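Local coordinates for protein tudor (Drosophila melanogaster, PDB 4Q5W) that takes part in germ-cell formation during oogenesis and probably in piRNA silencing, this piece being an extended Tudor domain implicated in recognising symmetrically dimethylated arginine of Aubergine, at residues V55-A58 / F63-S66; R67-L72 / K78-D83. All coordinates share one frame; numbering follows the deposited sequence.

Contact 1 (V55-A58 / F63-S66); sequences VQFA and FYRS
Phe57 turns the edge of its ring toward the face of Tyr64 in an offset edge-to-face pair, the planes at 89° and the centroids 5.7 Å apart. The closest atoms of the pair are Phe57 CB and Tyr64 CE1, 3.4 Å from each other. The Phe57 ring gets there with CG anti to the backbone N (chi1 -171°), while the end of Tyr64 leans toward Phe57, its OH hydrogen-bonded to Asp60 OD2 in the turn that joins the strands. In the backbone, Val55 and Tyr64 form an antiparallel hydrogen-bonded pair, with Val55 N to Tyr64 O at 3.0 Å and Tyr64 N to Val55 O at 2.9 Å. Further along, Val55 CG1 touches Ser66 OG at 3.4 Å.

The other face of the sheet belongs to Gln56 and Phe63. Extended beyond CG, Gln56 lies over one face of the Phe63 ring, its amide only 15° from the ring plane and its CB 3.7 Å from Phe63 CE2; Leu61 O takes the amide NH2. An alanine in place of Phe63 would probably take away the flat surface along the Gln56 chain and leave Tyr94 without its edge-to-face partner, though the Leu61 bond could still hold the amide.

Around this hairpin, Val55, Phe57 and Tyr64 all reach Leu81 of strand 77-81, and Phe57 also meets Thr88 of strand 87-90. Phe63 packs on Leu40, and its backbone N bonds Asn36 of helix 25-37.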
loop_
_atom_site.group_PDB
_atom_site.type_symbol
_atom_site.label_atom_id
_atom_site.label_comp_id
_atom_site.label_asym_id
_atom_site.label_seq_id
_atom_site.Cartn_x
_atom_site.Cartn_y
_atom_site.Cartn_z
ATOM N N VAL A 55 1.376 15.869 1.419
ATOM C CA VAL A 55 2.312 16.134 0.331
ATOM C C VAL A 55 1.633 16.022 -1.024
ATOM O O VAL A 55 0.572 15.405 -1.142
ATOM C CB VAL A 55 3.517 15.166 0.357
ATOM C CG1 VAL A 55 4.240 15.243 1.696
ATOM C CG2 VAL A 55 3.060 13.732 0.073
ATOM N N GLN A 56 2.240 16.622 -2.046
ATOM C CA GLN A 56 1.830 16.366 -3.423
ATOM C C GLN A 56 2.627 15.181 -3.952
ATOM O O GLN A 56 3.845 15.145 -3.813
ATOM C CB GLN A 56 2.065 17.594 -4.310
ATOM C CG GLN A 56 1.533 17.450 -5.740
ATOM C CD GLN A 56 1.532 18.765 -6.501
ATOM O OE1 GLN A 56 2.342 19.650 -6.230
ATOM N NE2 GLN A 56 0.612 18.903 -7.450
ATOM N N PHE A 57 1.933 14.204 -4.534
ATOM C CA PHE A 57 2.573 13.021 -5.113
ATOM C C PHE A 57 2.960 13.349 -6.549
ATOM O O PHE A 57 2.121 13.778 -7.336
ATOM C CB PHE A 57 1.585 11.847 -5.076
ATOM C CG PHE A 57 2.179 10.498 -5.439
ATOM C CD1 PHE A 57 3.529 10.238 -5.298
ATOM C CD2 PHE A 57 1.347 9.478 -5.894
ATOM C CE1 PHE A 57 4.050 8.985 -5.624
ATOM C CE2 PHE A 57 1.851 8.224 -6.218
ATOM C CZ PHE A 57 3.200 7.976 -6.085
ATOM N N ALA A 58 4.230 13.159 -6.890
ATOM C CA ALA A 58 4.723 13.558 -8.208
ATOM C C ALA A 58 4.037 12.781 -9.332
ATOM O O ALA A 58 3.799 13.322 -10.416
ATOM C CB ALA A 58 6.227 13.375 -8.293
ATOM N N PHE A 63 -2.913 15.366 -3.954
ATOM C CA PHE A 63 -2.466 15.534 -2.571
ATOM C C PHE A 63 -2.871 14.382 -1.652
ATOM O O PHE A 63 -3.962 13.831 -1.781
ATOM C CB PHE A 63 -2.950 16.881 -2.021
ATOM C CG PHE A 63 -2.328 18.076 -2.709
ATOM C CD1 PHE A 63 -2.921 18.637 -3.830
ATOM C CD2 PHE A 63 -1.152 18.634 -2.235
ATOM C CE1 PHE A 63 -2.353 19.727 -4.469
ATOM C CE2 PHE A 63 -0.581 19.737 -2.863
ATOM C CZ PHE A 63 -1.181 20.282 -3.983
ATOM N N TYR A 64 -1.981 14.033 -0.723
ATOM C CA TYR A 64 -2.139 12.857 0.122
ATOM C C TYR A 64 -1.746 13.120 1.574
ATOM O O TYR A 64 -0.791 13.857 1.851
ATOM C CB TYR A 64 -1.231 11.751 -0.398
ATOM C CG TYR A 64 -1.640 11.199 -1.736
ATOM C CD1 TYR A 64 -1.267 11.822 -2.915
ATOM C CD2 TYR A 64 -2.385 10.035 -1.816
ATOM C CE1 TYR A 64 -1.647 11.305 -4.154
ATOM C CE2 TYR A 64 -2.758 9.507 -3.043
ATOM C CZ TYR A 64 -2.384 10.140 -4.203
ATOM O OH TYR A 64 -2.761 9.608 -5.419
ATOM N N ARG A 65 -2.459 12.492 2.503
ATOM C CA ARG A 65 -2.018 12.492 3.882
ATOM C C ARG A 65 -0.711 11.726 3.980
ATOM O O ARG A 65 -0.564 10.659 3.382
ATOM C CB ARG A 65 -3.051 11.840 4.792
ATOM C CG ARG A 65 -4.366 12.598 4.853
ATOM C CD ARG A 65 -5.100 12.258 6.128
ATOM N NE ARG A 65 -5.521 10.859 6.154
ATOM C CZ ARG A 65 -6.030 10.266 7.227
ATOM N NH1 ARG A 65 -6.391 8.985 7.174
ATOM N NH2 ARG A 65 -6.179 10.959 8.349
ATOM N N SER A 66 0.231 12.262 4.748
ATOM C CA SER A 66 1.566 11.684 4.808
ATOM C C SER A 66 2.155 11.675 6.205
ATOM O O SER A 66 1.743 12.444 7.070
ATOM C CB SER A 66 2.506 12.455 3.882
ATOM O OG SER A 66 2.440 13.848 4.167
#

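Contact 2 (R67-L72 / K78-D83)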
loop_
_atom_site.group_PDB
_atom_site.type_symbol
_atom_site.label_atom_id
_atom_site.label_comp_id
_atom_site.label_asym_id
_atom_site.label_seq_id
_atom_site.Cartn_x
_atom_site.Cartn_y
_atom_site.Cartn_z
ATOM N N ARG A 67 3.150 10.813 6.405
ATOM C CA ARG A 67 3.923 10.786 7.638
ATOM C C ARG A 67 5.399 10.758 7.268
ATOM O O ARG A 67 5.808 10.034 6.359
ATOM C CB ARG A 67 3.573 9.570 8.510
ATOM C CG ARG A 67 4.407 9.463 9.780
ATOM C CD ARG A 67 3.836 8.449 10.776
ATOM N NE ARG A 67 3.428 7.206 10.123
ATOM C CZ ARG A 67 4.251 6.198 9.853
ATOM N NH1 ARG A 67 3.788 5.101 9.265
ATOM N NH2 ARG A 67 5.536 6.281 10.177
ATOM N N ILE A 68 6.195 11.560 7.961
ATOM C CA ILE A 68 7.619 11.642 7.675
ATOM C C ILE A 68 8.339 10.377 8.125
ATOM O O ILE A 68 8.287 10.007 9.300
ATOM C CB ILE A 68 8.264 12.859 8.372
ATOM C CG1 ILE A 68 7.524 14.148 7.997
ATOM C CG2 ILE A 68 9.737 12.964 8.011
ATOM C CD1 ILE A 68 7.578 14.491 6.525
ATOM N N LEU A 69 9.006 9.719 7.185
ATOM C CA LEU A 69 9.823 8.554 7.499
ATOM C C LEU A 69 11.274 8.949 7.768
ATOM O O LEU A 69 11.888 8.482 8.732
ATOM C CB LEU A 69 9.771 7.548 6.356
ATOM C CG LEU A 69 8.409 6.878 6.148
ATOM C CD1 LEU A 69 8.439 5.975 4.936
ATOM C CD2 LEU A 69 8.027 6.094 7.399
ATOM N N GLU A 70 11.824 9.804 6.907
ATOM C CA GLU A 70 13.213 10.223 7.036
ATOM C C GLU A 70 13.399 11.692 6.669
ATOM O O GLU A 70 12.806 12.184 5.708
ATOM C CB GLU A 70 14.110 9.346 6.158
ATOM C CG GLU A 70 15.600 9.552 6.375
ATOM C CD GLU A 70 16.444 8.591 5.561
ATOM O OE1 GLU A 70 15.867 7.758 4.833
ATOM O OE2 GLU A 70 17.687 8.673 5.646
ATOM N N VAL A 71 14.213 12.385 7.454
ATOM C CA VAL A 71 14.602 13.752 7.147
ATOM C C VAL A 71 15.892 13.650 6.341
ATOM O O VAL A 71 16.927 13.222 6.859
ATOM C CB VAL A 71 14.809 14.572 8.432
ATOM C CG1 VAL A 71 15.252 15.991 8.105
ATOM C CG2 VAL A 71 13.516 14.600 9.238
ATOM N N LEU A 72 15.819 14.013 5.065
ATOM C CA LEU A 72 16.945 13.840 4.150
ATOM C C LEU A 72 17.757 15.118 3.998
ATOM O O LEU A 72 17.369 16.178 4.485
ATOM C CB LEU A 72 16.443 13.390 2.778
ATOM C CG LEU A 72 15.693 12.061 2.761
ATOM C CD1 LEU A 72 15.077 11.814 1.399
ATOM C CD2 LEU A 72 16.636 10.935 3.138
ATOM N N LYS A 78 11.682 11.668 2.948
ATOM C CA LYS A 78 11.019 10.444 2.532
ATOM C C LYS A 78 9.777 10.301 3.389
ATOM O O LYS A 78 9.854 10.346 4.619
ATOM C CB LYS A 78 11.911 9.210 2.712
ATOM C CG LYS A 78 11.201 7.912 2.280
ATOM C CD LYS A 78 12.106 6.694 2.357
ATOM C CE LYS A 78 11.409 5.454 1.765
ATOM N NZ LYS A 78 12.210 4.201 1.944
ATOM N N VAL A 79 8.631 10.153 2.738
ATOM C CA VAL A 79 7.364 10.076 3.446
ATOM C C VAL A 79 6.594 8.827 3.041
ATOM O O VAL A 79 6.852 8.253 1.986
ATOM C CB VAL A 79 6.478 11.296 3.139
ATOM C CG1 VAL A 79 7.225 12.589 3.450
ATOM C CG2 VAL A 79 6.028 11.274 1.681
ATOM N N ILE A 80 5.663 8.414 3.897
ATOM C CA ILE A 80 4.679 7.395 3.538
ATOM C C ILE A 80 3.334 8.072 3.276
ATOM O O ILE A 80 2.922 8.968 4.019
ATOM C CB ILE A 80 4.542 6.283 4.622
ATOM C CG1 ILE A 80 3.430 5.293 4.242
ATOM C CG2 ILE A 80 4.268 6.866 5.994
ATOM C CD1 ILE A 80 3.335 4.075 5.181
ATOM N N LEU A 81 2.662 7.670 2.200
ATOM C CA LEU A 81 1.296 8.126 1.959
ATOM C C LEU A 81 0.400 7.205 2.766
ATOM O O LEU A 81 0.058 6.096 2.316
ATOM C CB LEU A 81 0.947 8.070 0.472
ATOM C CG LEU A 81 1.972 8.718 -0.480
ATOM C CD1 LEU A 81 1.462 8.711 -1.914
ATOM C CD2 LEU A 81 2.326 10.139 -0.039
ATOM N N ILE A 82 0.045 7.658 3.964
ATOM C CA ILE A 82 -0.519 6.786 4.992
ATOM C C ILE A 82 -1.798 6.061 4.602
ATOM O O ILE A 82 -2.068 4.966 5.103
ATOM C CB ILE A 82 -0.743 7.522 6.322
ATOM C CG1 ILE A 82 -1.747 8.670 6.151
ATOM C CG2 ILE A 82 0.586 8.016 6.872
ATOM C CD1 ILE A 82 -2.280 9.197 7.472
ATOM N N ASP A 83 -2.583 6.656 3.714
ATOM C CA ASP A 83 -3.836 6.036 3.326
ATOM C C ASP A 83 -3.623 4.911 2.329
ATOM O O ASP A 83 -4.531 4.118 2.103
ATOM C CB ASP A 83 -4.827 7.080 2.799
ATOM C CG ASP A 83 -5.319 8.005 3.902
ATOM O OD1 ASP A 83 -5.539 7.503 5.030
ATOM O OD2 ASP A 83 -5.473 9.219 3.649
#
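Arg67 leaves the strand with CG anti to its own N (chi1 177°), then bends at chi3 (44°), and the fold-back lays one face of its guanidinium on Ile80 CG2, which is 3.7 Å from Arg67 NH1. The two chains travel alongside each other, above an antiparallel hydrogen-bonded pair: Arg67 N to Ile80 O and Ile80 N to Arg67 O, both at 3.0 Å. Ile82 CG2 closes on the root of the arginine, 3.7 Å from Arg67 CB.

On the opposite face Ile68 CD1 meets Val79 CG1 at 3.6 Å. Then the register slips. A classic beta bulge sets Leu69 and Glu70 together across from Lys78, and Lys78 O accepts two N-H groups, from Leu69 N at 2.8 Å and from Glu70 N at 3.1 Å. The Leu69 bond lies in the carbonyl plane, whereas the Glu70 donor is tilted from it by 16°. The bulge brings Leu69 toward the partner strand, where its CD1 packs 3.9 Å from Ile80 CB.

Chemically, the backbone does the polar work and the side chains meet mostly through carbon: even Arg67 offers its flat face to a methyl, its charge having a weak, long ion pair with Asp50.

Contacts 1 and 2 follow one another along strand 63-71, which lies between 52-56 on one edge and 77-81 on the other in the same antiparallel sheet; their centres are about 10 Å apart. A salt bridge ties them, Arg65 NH1 to Asp83 OD1 at 2.7 Å, beside a probable hydrogen bond from Ile82 N to Arg65 O at 3.1 Å. Val55 CG2 also packs on Leu81 CD2, 3.7 Å away. Contact 1 brings Phe57 and Tyr64 together, with Tyr84 and Asn86 next to them just beyond contact 2, a grouping consistent with the aromatic cage with which extended Tudor domains bind symmetrically dimethylated arginine. Contact 2 supplies Leu81, whose side chain touches both Phe57 and Tyr64.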